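Local coordinates for alpha-L-rhamnosidase (Aspergillus terreus, PDB 6GSZ), which probably hydrolyses terminal non-reducing alpha-L-rhamnose residues of alpha-L-rhamnosides, at residues Arg24-Phe29 with Ser62-Trp67. Residues are numbered along the deposited sequence; the frame is centred on the assembly and turned at random.
Sequences RVSWRF and SVLVPW. With CA (calcium ion), chain I.
Ser62 CB and O lie over one face of the Trp27 indole, and Val65 CG2 meets CZ3 and CH2 obliquely. Ser62 CB is 3.8 Å from the centroid of the five-membered ring, a CH-pi contact; Val65 CG2 is 3.7 Å from Trp27 CZ3, the two side chains crossing at about a right angle. With Trp27 CG between backbone N and carbonyl carbon (chi1 46°), the ring leans against the loop, and its NE1 is hydrogen-bonded to Gln38 OE1. Val25 and Val65 form an antiparallel hydrogen-bonded pair (Val65 N to Val25 O 2.8 Å), and Trp27 N binds Ser62 O at 3.0 Å. Two residues, Leu64 and Val65, stand opposite the single Val25, the signature of a G1 beta bulge, with Leu64 in the left-handed region (phi/psi 56°/48°). The bulged Leu64 N donates instead to Ser26 OG (2.8 Å). Leu64 CD2 lies 3.9 Å above the Arg24 guanidinium, over its centre; that group makes salt bridges to Glu10 and Asp544, and a water links NH1 to Leu64 O. Beyond, Val63 O binds the calcium ion directly at 2.3 Å, beside Asp61 and four waters, and Leu64 O reaches it through one of these. In this immunoglobulin-like N-terminal domain, backbone pairing and indole packing hold the loop to strand 25-30, which probably helps to fix the calcium-binding carbonyl.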
ATOM      1  N   ARG A  24     -12.768   2.552 -18.019  1.00 10.17           N
ATOM      2  CA  ARG A  24     -13.515   3.724 -17.570  1.00  9.27           C
ATOM      3  C   ARG A  24     -12.561   4.910 -17.479  1.00 10.27           C
ATOM      4  O   ARG A  24     -11.353   4.741 -17.283  1.00 11.77           O
ATOM      5  CB  ARG A  24     -14.207   3.404 -16.235  1.00 11.60           C
ATOM      6  CG  ARG A  24     -15.279   2.318 -16.373  1.00 11.20           C
ATOM      7  CD  ARG A  24     -15.795   1.868 -15.037  1.00 11.07           C
ATOM      8  NE  ARG A  24     -14.763   1.214 -14.266  1.00 10.74           N
ATOM      9  CZ  ARG A  24     -14.775   1.056 -12.953  1.00 11.44           C
ATOM     10  NH1 ARG A  24     -15.816   1.498 -12.252  1.00 10.91           N
ATOM     11  NH2 ARG A  24     -13.750   0.480 -12.316  1.00 11.98           N
ATOM     12  N   VAL A  25     -13.143   6.118 -17.577  1.00 10.31           N
ATOM     13  CA  VAL A  25     -12.410   7.356 -17.680  1.00 11.14           C
ATOM     14  C   VAL A  25     -12.802   8.255 -16.509  1.00 10.68           C
ATOM     15  O   VAL A  25     -13.975   8.370 -16.170  1.00 11.61           O
ATOM     16  CB  VAL A  25     -12.666   8.055 -19.035  1.00 12.09           C
ATOM     17  CG1 VAL A  25     -11.736   9.238 -19.217  1.00 12.60           C
ATOM     18  CG2 VAL A  25     -12.562   7.058 -20.190  1.00 13.18           C
ATOM     19  N   SER A  26     -11.830   8.965 -15.968  1.00 10.64           N
ATOM     20  CA  SER A  26     -12.025   9.951 -14.900  1.00 11.01           C
ATOM     21  C   SER A  26     -11.192  11.199 -15.184  1.00 11.67           C
ATOM     22  O   SER A  26     -10.124  11.097 -15.768  1.00 13.27           O
ATOM     23  CB  SER A  26     -11.616   9.414 -13.545  1.00 11.30           C
ATOM     24  OG  SER A  26     -12.267   8.206 -13.220  1.00 11.95           O
ATOM     25  N   TRP A  27     -11.679  12.359 -14.761  1.00 12.38           N
ATOM     26  CA  TRP A  27     -10.874  13.553 -14.847  1.00 13.79           C
ATOM     27  C   TRP A  27     -10.978  14.321 -13.548  1.00 14.43           C
ATOM     28  O   TRP A  27     -12.080  14.529 -13.035  1.00 17.81           O
ATOM     29  CB  TRP A  27     -11.264  14.406 -16.062  1.00 13.45           C
ATOM     30  CG  TRP A  27     -12.744  14.598 -16.254  1.00 12.84           C
ATOM     31  CD1 TRP A  27     -13.517  15.681 -15.918  1.00 13.90           C
ATOM     32  CD2 TRP A  27     -13.593  13.714 -16.985  1.00 12.38           C
ATOM     33  NE1 TRP A  27     -14.791  15.464 -16.347  1.00 14.66           N
ATOM     34  CE2 TRP A  27     -14.882  14.291 -17.012  1.00 12.35           C
ATOM     35  CE3 TRP A  27     -13.380  12.477 -17.621  1.00 13.61           C
ATOM     36  CZ2 TRP A  27     -15.941  13.665 -17.637  1.00 13.82           C
ATOM     37  CZ3 TRP A  27     -14.431  11.854 -18.248  1.00 13.14           C
ATOM     38  CH2 TRP A  27     -15.710  12.449 -18.253  1.00 13.07           C
ATOM     39  N   ARG A  28      -9.861  14.842 -13.093  1.00 13.68           N
ATOM     40  CA  ARG A  28      -9.809  15.710 -11.942  0.50 15.45           C
ATOM     41  C   ARG A  28      -9.746  17.175 -12.401  1.00 15.49           C
ATOM     42  O   ARG A  28      -9.167  17.482 -13.426  1.00 17.06           O
ATOM     43  CB  ARG A  28      -8.589  15.236 -11.159  0.50 17.13           C
ATOM     44  CG  ARG A  28      -8.484  15.770  -9.749  0.50 18.90           C
ATOM     45  CD  ARG A  28      -7.338  15.012  -9.109  0.50 23.34           C
ATOM     46  NE  ARG A  28      -7.799  13.817  -8.411  0.50 24.56           N
ATOM     47  CZ  ARG A  28      -7.036  12.812  -8.027  0.50 26.92           C
ATOM     48  NH1 ARG A  28      -7.435  12.069  -7.007  0.50 20.82           N
ATOM     49  NH2 ARG A  28      -5.906  12.547  -8.662  0.50 30.29           N
ATOM     50  N   PHE A  29     -10.340  18.067 -11.609  1.00 14.57           N
ATOM     51  CA  PHE A  29     -10.401  19.474 -11.903  1.00 14.76           C
ATOM     52  C   PHE A  29      -9.399  20.258 -11.066  1.00 17.65           C
ATOM     53  O   PHE A  29      -9.044  19.863  -9.926  1.00 20.89           O
ATOM     54  CB  PHE A  29     -11.800  19.993 -11.584  1.00 14.97           C
ATOM     55  CG  PHE A  29     -12.910  19.371 -12.385  1.00 13.74           C
ATOM     56  CD1 PHE A  29     -13.148  19.746 -13.703  1.00 14.42           C
ATOM     57  CD2 PHE A  29     -13.702  18.381 -11.827  1.00 13.35           C
ATOM     58  CE1 PHE A  29     -14.204  19.203 -14.414  1.00 14.19           C
ATOM     59  CE2 PHE A  29     -14.713  17.795 -12.567  1.00 14.25           C
ATOM     60  CZ  PHE A  29     -14.985  18.226 -13.845  1.00 14.84           C
ATOM     61  N   SER A  62     -17.946  12.818 -13.491  1.00 11.85           N
ATOM     62  CA  SER A  62     -16.552  13.012 -13.921  1.00 10.98           C
ATOM     63  C   SER A  62     -15.628  11.888 -13.431  1.00 10.94           C
ATOM     64  O   SER A  62     -14.407  11.982 -13.627  1.00 11.77           O
ATOM     65  CB  SER A  62     -16.065  14.388 -13.421  1.00 11.87           C
ATOM     66  OG  SER A  62     -16.264  14.531 -12.022  1.00 11.79           O
ATOM     67  N   VAL A  63     -16.206  10.817 -12.835  1.00 10.96           N
ATOM     68  CA  VAL A  63     -15.406   9.750 -12.240  1.00 11.31           C
ATOM     69  C   VAL A  63     -15.914   8.401 -12.727  1.00 11.06           C
ATOM     70  O   VAL A  63     -17.068   8.029 -12.513  1.00 12.01           O
ATOM     71  CB  VAL A  63     -15.471   9.814 -10.698  1.00 12.68           C
ATOM     72  CG1 VAL A  63     -14.709   8.635 -10.076  1.00 16.45           C
ATOM     73  CG2 VAL A  63     -14.935  11.131 -10.179  1.00 14.56           C
ATOM     74  N   LEU A  64     -14.986   7.654 -13.336  1.00 10.97           N
ATOM     75  CA  LEU A  64     -15.258   6.266 -13.779  1.00 10.64           C
ATOM     76  C   LEU A  64     -16.481   6.202 -14.720  1.00  9.64           C
ATOM     77  O   LEU A  64     -17.343   5.294 -14.600  1.00 11.38           O
ATOM     78  CB  LEU A  64     -15.377   5.346 -12.563  1.00 11.07           C
ATOM     79  CG  LEU A  64     -14.092   5.235 -11.722  1.00 11.01           C
ATOM     80  CD1 LEU A  64     -14.398   4.600 -10.362  1.00 11.99           C
ATOM     81  CD2 LEU A  64     -12.972   4.451 -12.408  1.00 11.10           C
ATOM     82  N   VAL A  65     -16.475   7.097 -15.713  1.00 10.25           N
ATOM     83  CA  VAL A  65     -17.520   7.105 -16.736  1.00 11.17           C
ATOM     84  C   VAL A  65     -17.170   6.069 -17.796  1.00 10.10           C
ATOM     85  O   VAL A  65     -16.027   5.600 -17.861  1.00 10.97           O
ATOM     86  CB  VAL A  65     -17.706   8.497 -17.370  1.00 12.17           C
ATOM     87  CG1 VAL A  65     -17.833   9.593 -16.298  1.00 13.19           C
ATOM     88  CG2 VAL A  65     -16.610   8.832 -18.360  1.00 12.00           C
ATOM     89  N   PRO A  66     -18.126   5.622 -18.631  1.00 11.04           N
ATOM     90  CA  PRO A  66     -17.832   4.588 -19.606  1.00 12.47           C
ATOM     91  C   PRO A  66     -16.854   4.964 -20.717  1.00 11.74           C
ATOM     92  O   PRO A  66     -16.726   6.115 -21.105  1.00 12.78           O
ATOM     93  CB  PRO A  66     -19.196   4.264 -20.222  1.00 12.69           C
ATOM     94  CG  PRO A  66     -20.198   4.773 -19.210  1.00 12.36           C
ATOM     95  CD  PRO A  66     -19.537   6.016 -18.634  1.00 11.64           C
ATOM     96  N   TRP A  67     -16.064   3.956 -21.130  1.00 10.93           N
ATOM     97  CA  TRP A  67     -15.316   4.102 -22.378  1.00 11.16           C
ATOM     98  C   TRP A  67     -16.309   4.378 -23.506  1.00 11.66           C
ATOM     99  O   TRP A  67     -17.249   3.614 -23.655  1.00 12.72           O
ATOM    100  CB  TRP A  67     -14.543   2.811 -22.628  1.00 12.10           C
ATOM    101  CG  TRP A  67     -13.774   2.808 -23.916  1.00 11.82           C
ATOM    102  CD1 TRP A  67     -14.058   2.075 -25.045  1.00 12.56           C
ATOM    103  CD2 TRP A  67     -12.613   3.595 -24.214  1.00 11.66           C
ATOM    104  NE1 TRP A  67     -13.150   2.366 -26.033  1.00 12.50           N
ATOM    105  CE2 TRP A  67     -12.249   3.280 -25.548  1.00 12.76           C
ATOM    106  CE3 TRP A  67     -11.871   4.536 -23.499  1.00 12.10           C
ATOM    107  CZ2 TRP A  67     -11.174   3.906 -26.168  1.00 13.48           C
ATOM    108  CZ3 TRP A  67     -10.802   5.136 -24.116  1.00 12.87           C
ATOM    109  CH2 TRP A  67     -10.463   4.824 -25.439  1.00 14.11           C
TER
HETATM  110 CA    CA I 927     -19.085   7.875 -11.436  1.00 13.33          CA
HETATM  111  O   HOH W   1     -18.311   2.746 -12.779  1.00 20.12           O
HETATM  112  O   HOH W   2     -13.802  14.437 -11.056  1.00 15.24           O
HETATM  113  O   HOH W   3     -19.370   5.805 -12.699  1.00 13.07           O
HETATM  114  O   HOH W   4     -18.035   6.331  -9.858  1.00 16.56           O
HETATM  115  O   HOH W   5     -18.970   9.190  -9.433  1.00 17.01           O
HETATM  116  O   HOH W   6     -21.270   7.475 -10.505  1.00 17.43           O